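Local coordinates for DUF871 domain-containing protein (Enterococcus faecalis, PDB 2P0O), which is of uncharacterised function but probably acts as a 6-phospho-N-acetylmuramidase, hydrolysing phosphorylated muramic-acid disaccharides in cell-wall recycling, at residues K27-D32 against R229-F234; P179-T184 against I339-T344; G235-H238 against Q242-L245. All blocks are in the same frame, centred on the assembly; numbering follows the deposited sequence.

Contact 1: residues K27-D32 against R229-F234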
loop_
_atom_site.group_PDB
_atom_site.type_symbol
_atom_site.label_atom_id
_atom_site.label_comp_id
_atom_site.label_asym_id
_atom_site.label_seq_id
_atom_site.Cartn_x
_atom_site.Cartn_y
_atom_site.Cartn_z
ATOM N N LYS A 27 2.449 -10.550 -7.382
ATOM C CA LYS A 27 1.747 -10.462 -8.654
ATOM C C LYS A 27 0.327 -11.059 -8.590
ATOM O O LYS A 27 -0.629 -10.388 -8.980
ATOM C CB LYS A 27 2.542 -11.110 -9.783
ATOM C CG LYS A 27 1.746 -11.245 -11.078
ATOM C CD LYS A 27 1.645 -9.909 -11.771
ATOM C CE LYS A 27 0.832 -10.037 -13.041
ATOM N NZ LYS A 27 0.849 -8.735 -13.753
ATOM N N ALA A 28 0.193 -12.296 -8.104
ATOM C CA ALA A 28 -1.133 -12.895 -7.903
ATOM C C ALA A 28 -2.021 -12.126 -6.898
ATOM O O ALA A 28 -3.239 -12.282 -6.868
ATOM C CB ALA A 28 -1.023 -14.380 -7.517
ATOM N N LEU A 29 -1.419 -11.279 -6.079
ATOM C CA LEU A 29 -2.204 -10.493 -5.141
ATOM C C LEU A 29 -2.573 -9.124 -5.711
ATOM O O LEU A 29 -3.082 -8.281 -4.979
ATOM C CB LEU A 29 -1.407 -10.323 -3.843
ATOM C CG LEU A 29 -1.533 -11.299 -2.660
ATOM C CD1 LEU A 29 -2.228 -12.588 -2.954
ATOM C CD2 LEU A 29 -0.179 -11.525 -1.953
ATOM N N GLY A 30 -2.296 -8.881 -6.995
ATOM C CA GLY A 30 -2.624 -7.588 -7.610
ATOM C C GLY A 30 -1.527 -6.518 -7.660
ATOM O O GLY A 30 -1.820 -5.330 -7.840
ATOM N N PHE A 31 -0.270 -6.934 -7.520
ATOM C CA PHE A 31 0.910 -6.048 -7.656
ATOM C C PHE A 31 1.539 -6.219 -9.040
ATOM O O PHE A 31 1.878 -7.338 -9.397
ATOM C CB PHE A 31 1.926 -6.363 -6.549
ATOM C CG PHE A 31 1.443 -5.984 -5.164
ATOM C CD1 PHE A 31 0.522 -6.799 -4.474
ATOM C CD2 PHE A 31 1.896 -4.810 -4.558
ATOM C CE1 PHE A 31 0.052 -6.443 -3.204
ATOM C CE2 PHE A 31 1.456 -4.432 -3.274
ATOM C CZ PHE A 31 0.531 -5.247 -2.599
ATOM N N ASP A 32 1.654 -5.136 -9.819
ATOM C CA ASP A 32 2.133 -5.210 -11.204
ATOM C C ASP A 32 3.459 -4.543 -11.470
ATOM O O ASP A 32 3.892 -4.475 -12.635
ATOM C CB ASP A 32 1.115 -4.627 -12.209
ATOM C CG ASP A 32 -0.186 -5.386 -12.233
ATOM O OD1 ASP A 32 -0.156 -6.632 -12.346
ATOM O OD2 ASP A 32 -1.247 -4.715 -12.127
ATOM N N ARG A 229 0.381 -12.007 7.017
ATOM C CA ARG A 229 -0.865 -11.442 7.487
ATOM C C ARG A 229 -1.321 -10.296 6.588
ATOM O O ARG A 229 -2.520 -10.156 6.240
ATOM C CB ARG A 229 -0.656 -10.903 8.906
ATOM C CG ARG A 229 -1.945 -10.472 9.602
ATOM C CD ARG A 229 -1.646 -9.848 10.973
ATOM N NE ARG A 229 -2.881 -9.640 11.724
ATOM C CZ ARG A 229 -3.707 -8.598 11.583
ATOM N NH1 ARG A 229 -3.451 -7.622 10.707
ATOM N NH2 ARG A 229 -4.802 -8.538 12.318
ATOM N N THR A 230 -0.354 -9.444 6.260
ATOM C CA THR A 230 -0.609 -8.276 5.452
ATOM C C THR A 230 -0.889 -8.678 4.004
ATOM O O THR A 230 -1.782 -8.129 3.375
ATOM C CB THR A 230 0.568 -7.270 5.598
ATOM O OG1 THR A 230 0.662 -6.907 6.976
ATOM C CG2 THR A 230 0.335 -6.022 4.777
HETATM N N MSE A 231 -0.112 -9.624 3.487
HETATM C CA MSE A 231 -0.403 -10.237 2.171
HETATM C C MSE A 231 -1.858 -10.734 2.057
HETATM O O MSE A 231 -2.533 -10.526 1.034
HETATM C CB MSE A 231 0.547 -11.407 1.895
HETATM C CG MSE A 231 1.975 -10.947 1.772
HETATM SE SE MSE A 231 3.284 -12.382 1.531
HETATM C CE MSE A 231 2.742 -12.967 -0.243
ATOM N N ALA A 232 -2.313 -11.389 3.125
ATOM C CA ALA A 232 -3.662 -11.968 3.197
ATOM C C ALA A 232 -4.706 -10.879 3.129
ATOM O O ALA A 232 -5.758 -11.083 2.528
ATOM C CB ALA A 232 -3.828 -12.771 4.462
ATOM N N GLN A 233 -4.413 -9.722 3.749
ATOM C CA GLN A 233 -5.333 -8.591 3.723
ATOM C C GLN A 233 -5.413 -8.020 2.297
ATOM O O GLN A 233 -6.522 -7.782 1.805
ATOM C CB GLN A 233 -4.968 -7.535 4.770
ATOM C CG GLN A 233 -5.355 -7.982 6.187
ATOM C CD GLN A 233 -5.010 -6.965 7.260
ATOM O OE1 GLN A 233 -3.891 -6.449 7.312
ATOM N NE2 GLN A 233 -5.958 -6.691 8.138
ATOM N N PHE A 234 -4.255 -7.820 1.644
ATOM C CA PHE A 234 -4.236 -7.402 0.247
ATOM C C PHE A 234 -5.029 -8.389 -0.584
ATOM O O PHE A 234 -5.909 -7.990 -1.349
ATOM C CB PHE A 234 -2.807 -7.243 -0.327
ATOM C CG PHE A 234 -2.150 -5.912 0.021
ATOM C CD1 PHE A 234 -2.489 -4.735 -0.676
ATOM C CD2 PHE A 234 -1.171 -5.839 1.021
ATOM C CE1 PHE A 234 -1.869 -3.494 -0.359
ATOM C CE2 PHE A 234 -0.538 -4.596 1.341
ATOM C CZ PHE A 234 -0.891 -3.442 0.658
#
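Met231, present as selenomethionine, is the first residue of 229-234 to meet 27-32, where it packs against Leu29. Its terminal CE lies 3.7 Å from Leu29 CD2, and the same CD2 sits 3.9 Å from Met231 CB. One leucine methyl is thus held by both ends of the side chain, which the bend at the last torsion (chi3 68°) folds back over it. The two side chains cross at about a right angle, and Leu29 CG also approaches the carbonyl O of Met231.

One helical turn on, Phe234 offers a ring face to Phe31. The evidence for a T-shaped stack is threefold: the ring centroids are 5.0 Å apart, the planes meet at 69°, and Phe31 CZ stands 3.6 Å above the plane of the Phe234 ring, over its centre. All six carbons of that ring therefore lie at similar distances from the one CZ, and Phe31 CE1 reaches to Phe234 CG at 3.9 Å.

The turn that presents Leu29 and Phe31 is a Schellman motif ending helix 17-28. Gly30, at positive phi (95°), is its C-prime residue, with Gly30 N bonded to Lys27 O and Phe31 N to Met26 O. Behind it, a salt bridge of 2.7 Å from Lys27 NZ to Asp32 OD1, met on the anti side and somewhat out of the carboxylate plane, ties the helix end to the chain that follows.

In the fold, this apolar contact joins the C-terminal end of helix 17-28, just before barrel strand 33-38, to helix 228-240, which follows the last barrel strand. Phe234 makes a second edge-to-face pair with Phe204 of helix 203-212, while Ala232 packs on helix 363-370.

Contact 2: residues P179-T184 against I339-T344. Unlike the reference sequence in segment 339-344: Asp340 (reference Glu).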
loop_
_atom_site.group_PDB
_atom_site.type_symbol
_atom_site.label_atom_id
_atom_site.label_comp_id
_atom_site.label_asym_id
_atom_site.label_seq_id
_atom_site.Cartn_x
_atom_site.Cartn_y
_atom_site.Cartn_z
ATOM N N PRO A 179 5.618 1.600 3.952
ATOM C CA PRO A 179 6.588 0.663 4.506
ATOM C C PRO A 179 6.061 -0.775 4.427
ATOM O O PRO A 179 4.853 -0.999 4.224
ATOM C CB PRO A 179 6.726 1.129 5.961
ATOM C CG PRO A 179 5.362 1.690 6.297
ATOM C CD PRO A 179 4.866 2.327 4.997
ATOM N N GLY A 180 6.959 -1.741 4.544
ATOM C CA GLY A 180 6.561 -3.136 4.693
ATOM C C GLY A 180 6.743 -3.585 6.141
ATOM O O GLY A 180 7.402 -2.897 6.935
ATOM N N ASP A 181 6.177 -4.738 6.487
ATOM C CA ASP A 181 6.198 -5.226 7.859
ATOM C C ASP A 181 6.608 -6.687 7.973
ATOM O O ASP A 181 6.398 -7.291 9.035
ATOM C CB ASP A 181 4.813 -5.032 8.499
ATOM C CG ASP A 181 3.699 -5.806 7.757
ATOM O OD1 ASP A 181 3.920 -6.239 6.606
ATOM O OD2 ASP A 181 2.590 -5.947 8.318
ATOM N N GLY A 182 7.166 -7.249 6.893
ATOM C CA GLY A 182 7.776 -8.578 6.897
ATOM C C GLY A 182 9.270 -8.398 7.201
ATOM O O GLY A 182 9.650 -8.130 8.350
ATOM N N GLN A 183 10.100 -8.531 6.163
ATOM C CA GLN A 183 11.503 -8.149 6.187
ATOM C C GLN A 183 11.710 -6.665 5.945
ATOM O O GLN A 183 11.511 -6.181 4.817
ATOM C CB GLN A 183 12.268 -8.879 5.089
ATOM C CG GLN A 183 13.159 -9.975 5.564
ATOM C CD GLN A 183 14.003 -10.518 4.409
ATOM O OE1 GLN A 183 13.725 -11.601 3.874
ATOM N NE2 GLN A 183 15.009 -9.734 3.989
ATOM N N THR A 184 12.150 -5.963 6.984
ATOM C CA THR A 184 12.403 -4.527 6.873
ATOM C C THR A 184 13.867 -4.279 6.488
ATOM O O THR A 184 14.745 -5.062 6.836
ATOM C CB THR A 184 12.028 -3.768 8.156
ATOM O OG1 THR A 184 12.700 -4.370 9.268
ATOM C CG2 THR A 184 10.522 -3.818 8.383
ATOM N N ILE A 339 -8.627 -5.455 16.589
ATOM C CA ILE A 339 -7.206 -5.531 16.954
ATOM C C ILE A 339 -6.512 -4.197 16.666
ATOM O O ILE A 339 -6.766 -3.571 15.632
ATOM C CB ILE A 339 -6.562 -6.756 16.180
ATOM C CG1 ILE A 339 -6.988 -8.074 16.841
ATOM C CG2 ILE A 339 -5.057 -6.689 16.013
ATOM C CD1 ILE A 339 -7.072 -8.044 18.338
ATOM N N ASP A 340 -5.662 -3.762 17.589
ATOM C CA ASP A 340 -5.014 -2.450 17.472
ATOM C C ASP A 340 -4.479 -2.234 16.055
ATOM O O ASP A 340 -4.734 -1.205 15.431
ATOM C CB ASP A 340 -3.872 -2.312 18.492
ATOM C CG ASP A 340 -3.414 -0.886 18.671
ATOM O OD1 ASP A 340 -3.744 -0.044 17.817
ATOM O OD2 ASP A 340 -2.711 -0.592 19.681
ATOM N N LYS A 341 -3.749 -3.226 15.565
ATOM C CA LYS A 341 -3.092 -3.178 14.263
ATOM C C LYS A 341 -4.075 -3.008 13.087
ATOM O O LYS A 341 -3.705 -2.475 12.043
ATOM C CB LYS A 341 -2.177 -4.418 14.091
ATOM C CG LYS A 341 -1.866 -4.853 12.630
ATOM C CD LYS A 341 -0.582 -4.212 12.039
ATOM C CE LYS A 341 0.015 -5.062 10.899
ATOM N NZ LYS A 341 1.427 -4.609 10.445
ATOM N N ASP A 342 -5.325 -3.423 13.242
ATOM C CA ASP A 342 -6.266 -3.291 12.135
ATOM C C ASP A 342 -7.110 -2.029 12.200
ATOM O O ASP A 342 -7.848 -1.707 11.267
ATOM C CB ASP A 342 -7.142 -4.546 11.977
ATOM C CG ASP A 342 -6.354 -5.733 11.452
ATOM O OD1 ASP A 342 -5.249 -5.523 10.897
ATOM O OD2 ASP A 342 -6.807 -6.889 11.614
ATOM N N GLN A 343 -6.961 -1.272 13.273
ATOM C CA GLN A 343 -7.818 -0.101 13.423
ATOM C C GLN A 343 -7.619 1.007 12.388
ATOM O O GLN A 343 -8.504 1.812 12.200
ATOM C CB GLN A 343 -7.701 0.443 14.854
ATOM C CG GLN A 343 -8.492 -0.441 15.840
ATOM C CD GLN A 343 -8.400 0.049 17.265
ATOM O OE1 GLN A 343 -8.266 1.231 17.496
ATOM N NE2 GLN A 343 -8.469 -0.861 18.220
ATOM N N THR A 344 -6.468 1.086 11.726
ATOM C CA THR A 344 -6.333 2.063 10.641
ATOM C C THR A 344 -7.101 1.661 9.360
ATOM O O THR A 344 -7.164 2.415 8.412
ATOM C CB THR A 344 -4.886 2.337 10.268
ATOM O OG1 THR A 344 -4.232 1.092 9.974
ATOM C CG2 THR A 344 -4.149 3.094 11.409
#
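Asp181 and Lys341 alone join these segments, through their charged ends, across a CA separation of 11.5 Å. The pair links a loop after barrel strand 173-178 to the C-terminal domain. Along 179-184, the first anchor is Gly180, whose N is bonded to Asp223 OD2. Asp181 then carries the contact. Its CG sits between the backbone N and the carbonyl carbon (chi1 61°), and OD2 receives Lys341 NZ at 2.8 Å on the anti lone pair, the one facing away from OD1. The lysine spans the gap with a chain bent at chi2 (91°), and its CE follows at 3.8 Å from Asp181 OD2. Next, Gly182 is backbone-bonded to Thr225, so the loop is held on both flanks of the acid.

The Lys341 chain also touches Arg229 and Pro203. With Thr230 OG1 on OD2 and Ser227 N on OD1, the carboxylate is probably held in orientation for the ammonium group.

The buried area is small, 69 Å², and the one close contact is a hydrogen-bonded ion pair, so the link rests on charge rather than on packing. Being partly exposed, its strength would probably depend on solvent and on the other bonds to the carboxylate.

Contact 3: residues G235-H238 against Q242-L245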
loop_
_atom_site.group_PDB
_atom_site.type_symbol
_atom_site.label_atom_id
_atom_site.label_comp_id
_atom_site.label_asym_id
_atom_site.label_seq_id
_atom_site.Cartn_x
_atom_site.Cartn_y
_atom_site.Cartn_z
ATOM N N GLY A 235 -4.727 -9.674 -0.404
ATOM C CA GLY A 235 -5.303 -10.719 -1.212
ATOM C C GLY A 235 -6.794 -10.765 -1.028
ATOM O O GLY A 235 -7.534 -10.877 -2.004
ATOM N N TYR A 236 -7.244 -10.700 0.214
ATOM C CA TYR A 236 -8.673 -10.756 0.508
ATOM C C TYR A 236 -9.415 -9.573 -0.152
ATOM O O TYR A 236 -10.478 -9.735 -0.759
ATOM C CB TYR A 236 -8.878 -10.755 2.026
ATOM C CG TYR A 236 -10.041 -11.589 2.512
ATOM C CD1 TYR A 236 -11.325 -11.037 2.652
ATOM C CD2 TYR A 236 -9.851 -12.941 2.853
ATOM C CE1 TYR A 236 -12.393 -11.823 3.118
ATOM C CE2 TYR A 236 -10.900 -13.723 3.325
ATOM C CZ TYR A 236 -12.163 -13.166 3.451
ATOM O OH TYR A 236 -13.187 -13.984 3.906
ATOM N N TYR A 237 -8.842 -8.381 -0.031
ATOM C CA TYR A 237 -9.407 -7.191 -0.631
ATOM C C TYR A 237 -9.402 -7.302 -2.143
ATOM O O TYR A 237 -10.357 -6.931 -2.819
ATOM C CB TYR A 237 -8.570 -5.972 -0.240
ATOM C CG TYR A 237 -9.201 -4.639 -0.634
ATOM C CD1 TYR A 237 -10.497 -4.336 -0.229
ATOM C CD2 TYR A 237 -8.505 -3.690 -1.413
ATOM C CE1 TYR A 237 -11.103 -3.131 -0.573
ATOM C CE2 TYR A 237 -9.115 -2.455 -1.771
ATOM C CZ TYR A 237 -10.416 -2.202 -1.334
ATOM O OH TYR A 237 -11.071 -1.037 -1.624
ATOM N N HIS A 238 -8.308 -7.805 -2.692
ATOM C CA HIS A 238 -8.183 -7.864 -4.147
ATOM C C HIS A 238 -9.185 -8.863 -4.770
ATOM O O HIS A 238 -9.795 -8.586 -5.806
ATOM C CB HIS A 238 -6.720 -8.135 -4.495
ATOM C CG HIS A 238 -6.484 -8.632 -5.881
ATOM N ND1 HIS A 238 -6.411 -7.789 -6.972
ATOM C CD2 HIS A 238 -6.242 -9.879 -6.348
ATOM C CE1 HIS A 238 -6.139 -8.500 -8.050
ATOM N NE2 HIS A 238 -6.042 -9.771 -7.701
ATOM N N GLN A 242 -13.475 -6.981 -0.026
ATOM C CA GLN A 242 -13.800 -6.890 1.390
ATOM C C GLN A 242 -12.565 -6.569 2.185
ATOM O O GLN A 242 -11.475 -7.087 1.872
ATOM C CB GLN A 242 -14.348 -8.216 1.920
ATOM C CG GLN A 242 -15.689 -8.677 1.392
ATOM C CD GLN A 242 -15.947 -10.179 1.644
ATOM O OE1 GLN A 242 -15.308 -10.815 2.485
ATOM N NE2 GLN A 242 -16.878 -10.737 0.911
ATOM N N PHE A 243 -12.743 -5.755 3.227
ATOM C CA PHE A 243 -11.724 -5.440 4.194
ATOM C C PHE A 243 -11.740 -6.494 5.298
ATOM O O PHE A 243 -12.757 -6.709 5.949
ATOM C CB PHE A 243 -11.956 -4.045 4.828
ATOM C CG PHE A 243 -11.809 -2.916 3.866
ATOM C CD1 PHE A 243 -10.522 -2.441 3.502
ATOM C CD2 PHE A 243 -12.938 -2.326 3.298
ATOM C CE1 PHE A 243 -10.376 -1.395 2.582
ATOM C CE2 PHE A 243 -12.814 -1.267 2.395
ATOM C CZ PHE A 243 -11.531 -0.799 2.025
ATOM N N LEU A 244 -10.593 -7.113 5.530
ATOM C CA LEU A 244 -10.494 -8.214 6.455
ATOM C C LEU A 244 -9.824 -7.719 7.719
ATOM O O LEU A 244 -8.690 -7.225 7.662
ATOM C CB LEU A 244 -9.692 -9.346 5.807
ATOM C CG LEU A 244 -9.495 -10.664 6.556
ATOM C CD1 LEU A 244 -10.845 -11.383 6.743
ATOM C CD2 LEU A 244 -8.483 -11.585 5.874
ATOM N N LEU A 245 -10.495 -7.877 8.857
ATOM C CA LEU A 245 -9.971 -7.375 10.136
ATOM C C LEU A 245 -10.127 -8.419 11.225
ATOM O O LEU A 245 -11.050 -9.230 11.173
ATOM C CB LEU A 245 -10.693 -6.077 10.583
ATOM C CG LEU A 245 -10.889 -4.888 9.647
ATOM C CD1 LEU A 245 -12.118 -5.137 8.758
ATOM C CD2 LEU A 245 -11.069 -3.547 10.414
#
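Tyr236 lies against Leu244 and Gln242, and its atoms can be followed outward from the helix. CB of Tyr236 starts 4.0 Å from Leu244 CD2. Ring atom CD2 then has the same leucine methyl at 3.6 Å, while CD1, across the ring, faces Leu244 CB at 3.9 Å. The other methyl, Leu244 CD1, stands over the middle of the ring, nearest to CE1 and CZ. It is 3.9 Å from the ring centroid and only 9° off the normal, the geometry of a CH-pi contact over the face. Leu244 reaches this position with CG anti to its backbone N (chi1 -177°), laying the branched end across the ring.

The ring's edge has a different neighbour. Gln242 OE1 comes near the ring plane at CE1 of Tyr236, 3.1 Å away, but its hydrogen bond goes to Thr356 OG1 on the adjoining strand 354-359. At the tip, Tyr236 OH has the same OE1 of Gln242 as its nearest neighbour across the contact, at 4.1 Å, too long for a bond.

Tyr237 stacks on the next strand residue, Phe243. The two side chains run alongside each other, pointing the same way, and their rings form an offset stack with centroids 4.6 Å apart and planes at 27°. Tyr237 CE1 sits over the rim of the Phe243 face. At the backbone, Tyr237 CA makes a CA-H...O contact of 3.2 Å with Gln242 O, which also lies at the edge of the Tyr237 ring.

Leu244 and Phe243 thus meet different tyrosines, consistent with side-chain alternation along a strand. In this tight helix-to-strand connection, the helix following the last TIM-barrel strand packs on the first strand of the probably cyclophilin-like C-terminal domain.

Contacts 1 and 3 are buried and both use helix 228-240, whose successive turns pack first against the end of helix 17-28 and then against strand 242-247. Their chemistry is mainly apolar and aromatic, with a T-shaped pair in contact 1 and an offset stack in contact 3. Contact 2 lies at the surface and relies on charge. It also reaches the shared helix: Arg229 forms a salt bridge with Asp342. Gln233, from 229-234, is bonded to Leu244 O, linking contact 1 to contact 3. Contact 1 belongs to the barrel and its surrounding helices, whereas contacts 2 and 3 each bridge barrel and C-terminal domains, the former by one pair of charged side-chain ends, the latter by aromatic packing beside the short chain connection.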